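Local coordinates for protein pyruvate kinase (Cryptosporidium parvum, PDB 4DRS) that probably catalyses the last step of glycolysis, phosphoryl transfer from phosphoenolpyruvate to ADP to give pyruvate and ATP, with magnesium and potassium ions, at residues 108-116 against 208-217; 238-248 against 279-288. All coordinates share one frame; numbering follows the deposited sequence.

How the contacts relate
Both contacts belong to the TIM-barrel domain of pyruvate kinase, with centres about 16 Å apart. Contact 1 joins the two connections that run between barrel strand 105-109 and the small domain inserted before helix 215-226; contact 2 packs helix 241-252 against helix 280-286 on the outside of the barrel. I212 and I213 bridge them: I212 CG1 lies 3.3 Å from D243 OD1, and I213 CD1 packs 3.9 Å from C247 CB. Contact 1 is the one close to the nucleotide site. It contains R116, which binds ADP in this enzyme, and the E114 side chain is about 6 Å from those of N76 and H79. Contact 2 lies away from the nucleotide-binding residues.

Contact 1. Residues 108-116 against 208-217; sequences LDTKGPEIR and VHLPIIGDKD
D217, in the first turn of helix 215-226, turns its carboxylate to the backbone of G112 where the chain leaves barrel strand 105-109. The meeting lies at the hinge-like pair of connections between the TIM barrel of pyruvate kinase and its inserted small domain. D217 CG lies beside its own backbone N (chi1 -59°), which carries the carboxylate across to G112. G112 N donates to D217 OD1 at 3.0 Å and 159°, arriving on the syn side of that oxygen but 29° out of the carboxylate plane. The other oxygen, OD2, is met on its anti side by G214 N, the N-cap residue of the same helix, so both carboxylate oxygens are held and rotation of the group is restricted. Two waters also donate to OD1, one accepting from K111 N and the other donating to G112 O; this dense set of donors would be expected to favour the ionised form.

Beside this polar centre, P113 faces the chain at 210-212. P113 CB sits 3.3 Å from P211 O and 3.7 Å from L210 CB, while P113 CG meets I212 CD1 as the two side chains cross obliquely. P113 is also the centre of an inverse gamma turn, in which E114 N bonds to G112 O. The ADP-binding R116 forms a salt bridge with E114 whose NE to OE2 hydrogen bond is weak and bent. Farther out, I115 and V208 reach tip to tip, CD1 to CG1. K216 NZ turns to a salt bridge with D220, and the extended K111 chain crosses K216 at about a right angle, K111 CD 3.9 Å from K216 CE.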
# COMPACT_ATOMS: atom_id res chain seq x y z
N LEU A 108 -21.48 -14.55 35.31
CA LEU A 108 -22.04 -13.82 36.43
C LEU A 108 -21.65 -12.35 36.31
O LEU A 108 -20.46 -12.01 36.21
CB LEU A 108 -21.56 -14.44 37.75
CG LEU A 108 -22.03 -13.84 39.09
CD1 LEU A 108 -22.02 -14.91 40.18
CD2 LEU A 108 -21.16 -12.66 39.50
N ASP A 109 -22.66 -11.49 36.27
CA ASP A 109 -22.47 -10.04 36.15
C ASP A 109 -22.75 -9.46 37.53
O ASP A 109 -23.88 -9.54 38.02
CB ASP A 109 -23.45 -9.48 35.11
CG ASP A 109 -23.18 -8.01 34.76
OD1 ASP A 109 -23.01 -7.17 35.68
OD2 ASP A 109 -23.18 -7.70 33.56
N THR A 110 -21.73 -8.89 38.16
CA THR A 110 -21.85 -8.41 39.55
C THR A 110 -22.78 -7.21 39.65
O THR A 110 -22.88 -6.40 38.73
CB THR A 110 -20.49 -8.03 40.19
OG1 THR A 110 -19.89 -6.96 39.45
CG2 THR A 110 -19.55 -9.24 40.21
N LYS A 111 -23.45 -7.12 40.79
CA LYS A 111 -24.28 -5.96 41.13
C LYS A 111 -23.43 -4.68 41.16
O LYS A 111 -23.82 -3.67 40.59
CB LYS A 111 -24.96 -6.19 42.49
CG LYS A 111 -25.93 -5.09 42.89
CD LYS A 111 -26.62 -5.43 44.21
CE LYS A 111 -27.59 -4.33 44.61
NZ LYS A 111 -28.50 -4.79 45.70
N GLY A 112 -22.27 -4.74 41.81
CA GLY A 112 -21.36 -3.61 41.87
C GLY A 112 -21.88 -2.44 42.70
O GLY A 112 -22.88 -2.56 43.41
N PRO A 113 -21.19 -1.28 42.61
CA PRO A 113 -21.51 -0.12 43.44
C PRO A 113 -22.70 0.67 42.91
O PRO A 113 -22.55 1.82 42.50
CB PRO A 113 -20.23 0.71 43.38
CG PRO A 113 -19.64 0.39 42.05
CD PRO A 113 -20.04 -1.03 41.72
N GLU A 114 -23.89 0.06 42.92
CA GLU A 114 -25.10 0.74 42.46
C GLU A 114 -25.97 1.23 43.61
O GLU A 114 -25.92 0.68 44.72
CB GLU A 114 -25.90 -0.16 41.51
CG GLU A 114 -26.41 -1.46 42.12
CD GLU A 114 -27.33 -2.24 41.19
OE1 GLU A 114 -27.02 -2.38 39.98
OE2 GLU A 114 -28.38 -2.72 41.66
N ILE A 115 -26.75 2.27 43.35
CA ILE A 115 -27.72 2.79 44.30
C ILE A 115 -29.12 2.51 43.78
O ILE A 115 -29.45 2.86 42.64
CB ILE A 115 -27.55 4.31 44.54
CG1 ILE A 115 -26.09 4.65 44.89
CG2 ILE A 115 -28.49 4.79 45.63
CD1 ILE A 115 -25.71 6.09 44.62
N ARG A 116 -29.95 1.87 44.60
CA ARG A 116 -31.32 1.58 44.21
C ARG A 116 -32.34 2.12 45.22
O ARG A 116 -32.00 2.34 46.39
CB ARG A 116 -31.53 0.08 43.96
CG ARG A 116 -30.85 -0.43 42.69
CD ARG A 116 -31.50 -1.71 42.17
NE ARG A 116 -30.85 -2.21 40.97
CZ ARG A 116 -31.11 -1.81 39.72
NH1 ARG A 116 -32.03 -0.88 39.49
NH2 ARG A 116 -30.45 -2.34 38.70
N VAL A 208 -19.46 8.77 44.98
CA VAL A 208 -20.21 7.70 45.62
C VAL A 208 -19.23 6.83 46.42
O VAL A 208 -18.31 6.25 45.86
CB VAL A 208 -20.97 6.84 44.58
CG1 VAL A 208 -21.69 5.67 45.26
CG2 VAL A 208 -21.95 7.69 43.80
N HIS A 209 -19.45 6.77 47.73
CA HIS A 209 -18.54 6.04 48.62
C HIS A 209 -18.91 4.58 48.75
O HIS A 209 -19.23 4.09 49.84
CB HIS A 209 -18.42 6.74 49.97
CG HIS A 209 -17.93 8.16 49.88
ND1 HIS A 209 -16.63 8.48 49.70
CD2 HIS A 209 -18.62 9.38 49.94
CE1 HIS A 209 -16.50 9.82 49.65
NE2 HIS A 209 -17.72 10.36 49.80
N LEU A 210 -18.86 3.87 47.63
CA LEU A 210 -19.08 2.43 47.60
C LEU A 210 -17.88 1.72 46.98
O LEU A 210 -17.23 2.27 46.09
CB LEU A 210 -20.36 2.09 46.82
CG LEU A 210 -21.73 2.38 47.46
CD1 LEU A 210 -22.85 2.11 46.47
CD2 LEU A 210 -21.95 1.59 48.75
N PRO A 211 -17.57 0.49 47.45
CA PRO A 211 -16.48 -0.26 46.82
C PRO A 211 -16.91 -0.81 45.45
O PRO A 211 -18.10 -1.03 45.21
CB PRO A 211 -16.22 -1.41 47.79
CG PRO A 211 -17.26 -1.32 48.86
CD PRO A 211 -18.28 -0.31 48.46
N ILE A 212 -15.94 -1.04 44.57
CA ILE A 212 -16.20 -1.67 43.29
C ILE A 212 -16.61 -3.13 43.53
O ILE A 212 -17.56 -3.63 42.92
CB ILE A 212 -14.98 -1.57 42.34
CG1 ILE A 212 -14.57 -0.09 42.15
CG2 ILE A 212 -15.25 -2.26 41.01
CD1 ILE A 212 -15.67 0.86 41.71
N ILE A 213 -15.90 -3.80 44.43
CA ILE A 213 -16.28 -5.13 44.86
C ILE A 213 -16.63 -5.04 46.35
O ILE A 213 -15.75 -5.04 47.21
CB ILE A 213 -15.17 -6.17 44.60
CG1 ILE A 213 -14.67 -6.08 43.15
CG2 ILE A 213 -15.65 -7.58 44.90
CD1 ILE A 213 -13.45 -6.93 42.86
N GLY A 214 -17.92 -4.94 46.65
CA GLY A 214 -18.40 -4.85 48.02
C GLY A 214 -18.50 -6.22 48.67
O GLY A 214 -17.98 -7.21 48.16
N ASP A 215 -19.20 -6.28 49.80
CA ASP A 215 -19.38 -7.52 50.53
C ASP A 215 -20.27 -8.52 49.78
O ASP A 215 -19.97 -9.71 49.72
CB ASP A 215 -19.94 -7.26 51.92
CG ASP A 215 -19.89 -8.49 52.80
OD1 ASP A 215 -20.96 -9.11 53.01
OD2 ASP A 215 -18.77 -8.86 53.24
N LYS A 216 -21.37 -8.02 49.20
CA LYS A 216 -22.26 -8.86 48.40
C LYS A 216 -21.58 -9.38 47.13
O LYS A 216 -21.78 -10.54 46.75
CB LYS A 216 -23.57 -8.13 48.06
CG LYS A 216 -24.33 -8.76 46.90
CD LYS A 216 -25.80 -8.40 46.87
CE LYS A 216 -26.50 -9.07 45.68
NZ LYS A 216 -26.49 -10.56 45.77
N ASP A 217 -20.79 -8.54 46.47
CA ASP A 217 -20.08 -8.93 45.25
C ASP A 217 -19.11 -10.07 45.54
O ASP A 217 -19.06 -11.05 44.81
CB ASP A 217 -19.34 -7.74 44.62
CG ASP A 217 -20.26 -6.59 44.25
OD1 ASP A 217 -21.38 -6.83 43.75
OD2 ASP A 217 -19.85 -5.42 44.45
O HOH W 1 -18.29 -4.93 40.47
O HOH W 2 -22.68 -9.06 42.70
O HOH W 3 -23.21 -4.92 45.11

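Contact 2. Residues 238-248 against 279-288; sequences VQNGADVQLCR and NFDSICSESD
R248 reaches from helix 241-252 to the end of helix 280-286 and grips both a backbone carbonyl and a carboxylate. The two helices pack on the outside of the TIM barrel, their segment axes 8.6 Å apart and nearly parallel at 22°. A bend at chi2 (-83°) directs the guanidinium group so that NH2 donates to E286 O at 2.8 Å, in the carbonyl plane, and also to D288 OD1. NH1 completes an end-on salt bridge with D288 OD2, although the guanidinium and carboxylate planes are steeply inclined. NE reaches E286 O through a water, and D288 OD2 also accepts from I267 N of the neighbouring barrel strand.

V244 CG1 lies 3.7 Å from E286 CB, and V244 CG2 lies against S287 OG. The serine hydroxyl donates to I283 O from above the carbonyl plane. I283 packs against the start of the other helix: the I283 and V238 side chains run past each other in opposite directions, I283 CG2 3.6 Å from V238 CG1, and I283 CD1 rests on the Q239-N240 peptide. G241 CA comes 4.7 Å from I283 CA. N240 and D243 form a capping box, its D243 N to N240 OD1 bond weak. At the same end N279 ND2 donates to Q239 O at 3.0 Å, nearly along the C=O axis but bent at the hydrogen (131°), the oxygen tilted from the N279 amide plane.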
# COMPACT_ATOMS: atom_id res chain seq x y z
N VAL A 238 -15.75 -1.17 36.79
CA VAL A 238 -14.30 -1.19 37.01
C VAL A 238 -13.74 0.19 36.66
O VAL A 238 -14.15 0.79 35.66
CB VAL A 238 -13.61 -2.30 36.19
CG1 VAL A 238 -12.10 -2.22 36.31
CG2 VAL A 238 -14.11 -3.66 36.65
N GLN A 239 -12.82 0.68 37.48
CA GLN A 239 -12.30 2.05 37.33
C GLN A 239 -10.78 2.13 37.22
O GLN A 239 -10.24 3.14 36.76
CB GLN A 239 -12.80 2.93 38.46
CG GLN A 239 -14.31 3.13 38.43
CD GLN A 239 -14.83 4.00 39.57
OE1 GLN A 239 -15.94 4.54 39.47
NE2 GLN A 239 -14.06 4.13 40.64
N ASN A 240 -10.09 1.07 37.64
CA ASN A 240 -8.63 0.97 37.51
C ASN A 240 -8.17 -0.47 37.65
O ASN A 240 -8.94 -1.34 38.07
CB ASN A 240 -7.94 1.86 38.55
CG ASN A 240 -8.60 1.80 39.91
OD1 ASN A 240 -8.64 0.75 40.55
ND2 ASN A 240 -9.14 2.93 40.35
N GLY A 241 -6.90 -0.72 37.31
CA GLY A 241 -6.30 -2.05 37.40
C GLY A 241 -6.36 -2.69 38.78
O GLY A 241 -6.37 -3.91 38.90
N ALA A 242 -6.41 -1.85 39.81
CA ALA A 242 -6.48 -2.32 41.19
C ALA A 242 -7.80 -3.04 41.48
O ALA A 242 -7.83 -3.97 42.30
CB ALA A 242 -6.28 -1.17 42.17
N ASP A 243 -8.87 -2.63 40.80
CA ASP A 243 -10.16 -3.31 40.90
C ASP A 243 -10.06 -4.73 40.36
O ASP A 243 -10.58 -5.67 40.97
CB ASP A 243 -11.25 -2.55 40.13
CG ASP A 243 -11.52 -1.16 40.69
OD1 ASP A 243 -11.39 -0.95 41.92
OD2 ASP A 243 -11.89 -0.26 39.90
N VAL A 244 -9.39 -4.87 39.22
CA VAL A 244 -9.16 -6.18 38.59
C VAL A 244 -8.29 -7.06 39.50
O VAL A 244 -8.59 -8.23 39.71
CB VAL A 244 -8.52 -6.04 37.19
CG1 VAL A 244 -8.36 -7.39 36.51
CG2 VAL A 244 -9.35 -5.12 36.30
N GLN A 245 -7.23 -6.47 40.05
CA GLN A 245 -6.29 -7.18 40.93
C GLN A 245 -6.91 -7.66 42.24
O GLN A 245 -6.52 -8.71 42.75
CB GLN A 245 -5.03 -6.35 41.19
CG GLN A 245 -3.96 -6.53 40.12
CD GLN A 245 -2.79 -5.57 40.27
OE1 GLN A 245 -2.97 -4.35 40.36
NE2 GLN A 245 -1.57 -6.12 40.30
N LEU A 246 -7.87 -6.90 42.77
CA LEU A 246 -8.63 -7.36 43.93
C LEU A 246 -9.39 -8.64 43.59
O LEU A 246 -9.40 -9.60 44.37
CB LEU A 246 -9.59 -6.27 44.43
CG LEU A 246 -10.54 -6.61 45.59
CD1 LEU A 246 -9.82 -7.15 46.82
CD2 LEU A 246 -11.40 -5.41 45.97
N CYS A 247 -10.02 -8.67 42.41
CA CYS A 247 -10.75 -9.85 41.97
C CYS A 247 -9.82 -11.05 41.74
O CYS A 247 -10.19 -12.19 42.06
CB CYS A 247 -11.56 -9.54 40.71
SG CYS A 247 -12.74 -10.83 40.27
N ARG A 248 -8.64 -10.80 41.19
CA ARG A 248 -7.61 -11.84 41.02
C ARG A 248 -7.24 -12.44 42.37
O ARG A 248 -7.14 -13.67 42.51
CB ARG A 248 -6.34 -11.27 40.38
CG ARG A 248 -6.49 -10.80 38.94
CD ARG A 248 -6.39 -11.92 37.92
NE ARG A 248 -6.45 -11.35 36.57
CZ ARG A 248 -6.98 -11.95 35.51
NH1 ARG A 248 -7.53 -13.16 35.60
NH2 ARG A 248 -6.98 -11.32 34.34
N ASN A 279 -8.79 5.22 32.57
CA ASN A 279 -7.85 4.16 32.95
C ASN A 279 -7.95 2.90 32.10
O ASN A 279 -7.44 1.84 32.50
CB ASN A 279 -8.02 3.82 34.43
CG ASN A 279 -7.58 4.95 35.34
OD1 ASN A 279 -6.43 5.36 35.32
ND2 ASN A 279 -8.51 5.46 36.13
N PHE A 280 -8.56 3.01 30.92
CA PHE A 280 -8.83 1.86 30.07
C PHE A 280 -7.63 0.95 29.86
O PHE A 280 -7.72 -0.25 30.09
CB PHE A 280 -9.42 2.27 28.71
CG PHE A 280 -9.66 1.11 27.80
CD1 PHE A 280 -10.79 0.29 27.97
CD2 PHE A 280 -8.76 0.78 26.80
CE1 PHE A 280 -11.00 -0.80 27.15
CE2 PHE A 280 -8.97 -0.31 25.98
CZ PHE A 280 -10.09 -1.10 26.15
N ASP A 281 -6.50 1.53 29.44
CA ASP A 281 -5.31 0.76 29.10
C ASP A 281 -4.88 -0.18 30.23
O ASP A 281 -4.60 -1.35 29.99
CB ASP A 281 -4.16 1.69 28.71
CG ASP A 281 -4.39 2.38 27.37
OD1 ASP A 281 -4.89 1.72 26.43
OD2 ASP A 281 -4.06 3.57 27.26
N SER A 282 -4.84 0.36 31.44
CA SER A 282 -4.51 -0.39 32.64
C SER A 282 -5.52 -1.53 32.87
O SER A 282 -5.13 -2.68 33.09
CB SER A 282 -4.46 0.57 33.83
OG SER A 282 -4.42 -0.12 35.07
N ILE A 283 -6.80 -1.20 32.78
CA ILE A 283 -7.88 -2.16 32.99
C ILE A 283 -7.83 -3.28 31.94
O ILE A 283 -7.85 -4.47 32.29
CB ILE A 283 -9.25 -1.46 32.99
CG1 ILE A 283 -9.32 -0.45 34.14
CG2 ILE A 283 -10.37 -2.49 33.11
CD1 ILE A 283 -10.40 0.61 33.99
N CYS A 284 -7.74 -2.89 30.68
CA CYS A 284 -7.65 -3.83 29.56
C CYS A 284 -6.44 -4.75 29.69
O CYS A 284 -6.55 -5.96 29.46
CB CYS A 284 -7.58 -3.06 28.23
SG CYS A 284 -7.41 -4.10 26.76
N SER A 285 -5.31 -4.18 30.07
CA SER A 285 -4.07 -4.93 30.27
C SER A 285 -4.16 -5.95 31.41
O SER A 285 -3.56 -7.02 31.34
CB SER A 285 -2.92 -3.95 30.52
OG SER A 285 -1.72 -4.63 30.83
N GLU A 286 -4.92 -5.62 32.46
CA GLU A 286 -5.08 -6.51 33.61
C GLU A 286 -6.14 -7.60 33.39
O GLU A 286 -6.04 -8.68 33.96
CB GLU A 286 -5.45 -5.71 34.87
CG GLU A 286 -4.48 -4.59 35.23
CD GLU A 286 -3.36 -5.04 36.15
OE1 GLU A 286 -2.57 -5.93 35.76
OE2 GLU A 286 -3.28 -4.49 37.27
N SER A 287 -7.15 -7.30 32.57
CA SER A 287 -8.33 -8.16 32.45
C SER A 287 -8.18 -9.27 31.41
O SER A 287 -7.24 -9.26 30.62
CB SER A 287 -9.56 -7.31 32.14
OG SER A 287 -9.71 -6.26 33.09
N ASP A 288 -9.09 -10.24 31.43
CA ASP A 288 -9.14 -11.28 30.40
C ASP A 288 -10.01 -10.83 29.23
O ASP A 288 -9.98 -11.42 28.16
CB ASP A 288 -9.70 -12.59 30.97
CG ASP A 288 -8.86 -13.14 32.11
OD1 ASP A 288 -7.62 -13.12 32.00
OD2 ASP A 288 -9.44 -13.60 33.12
O HOH W 4 -4.92 1.82 36.93
O HOH W 5 -4.55 -9.18 36.37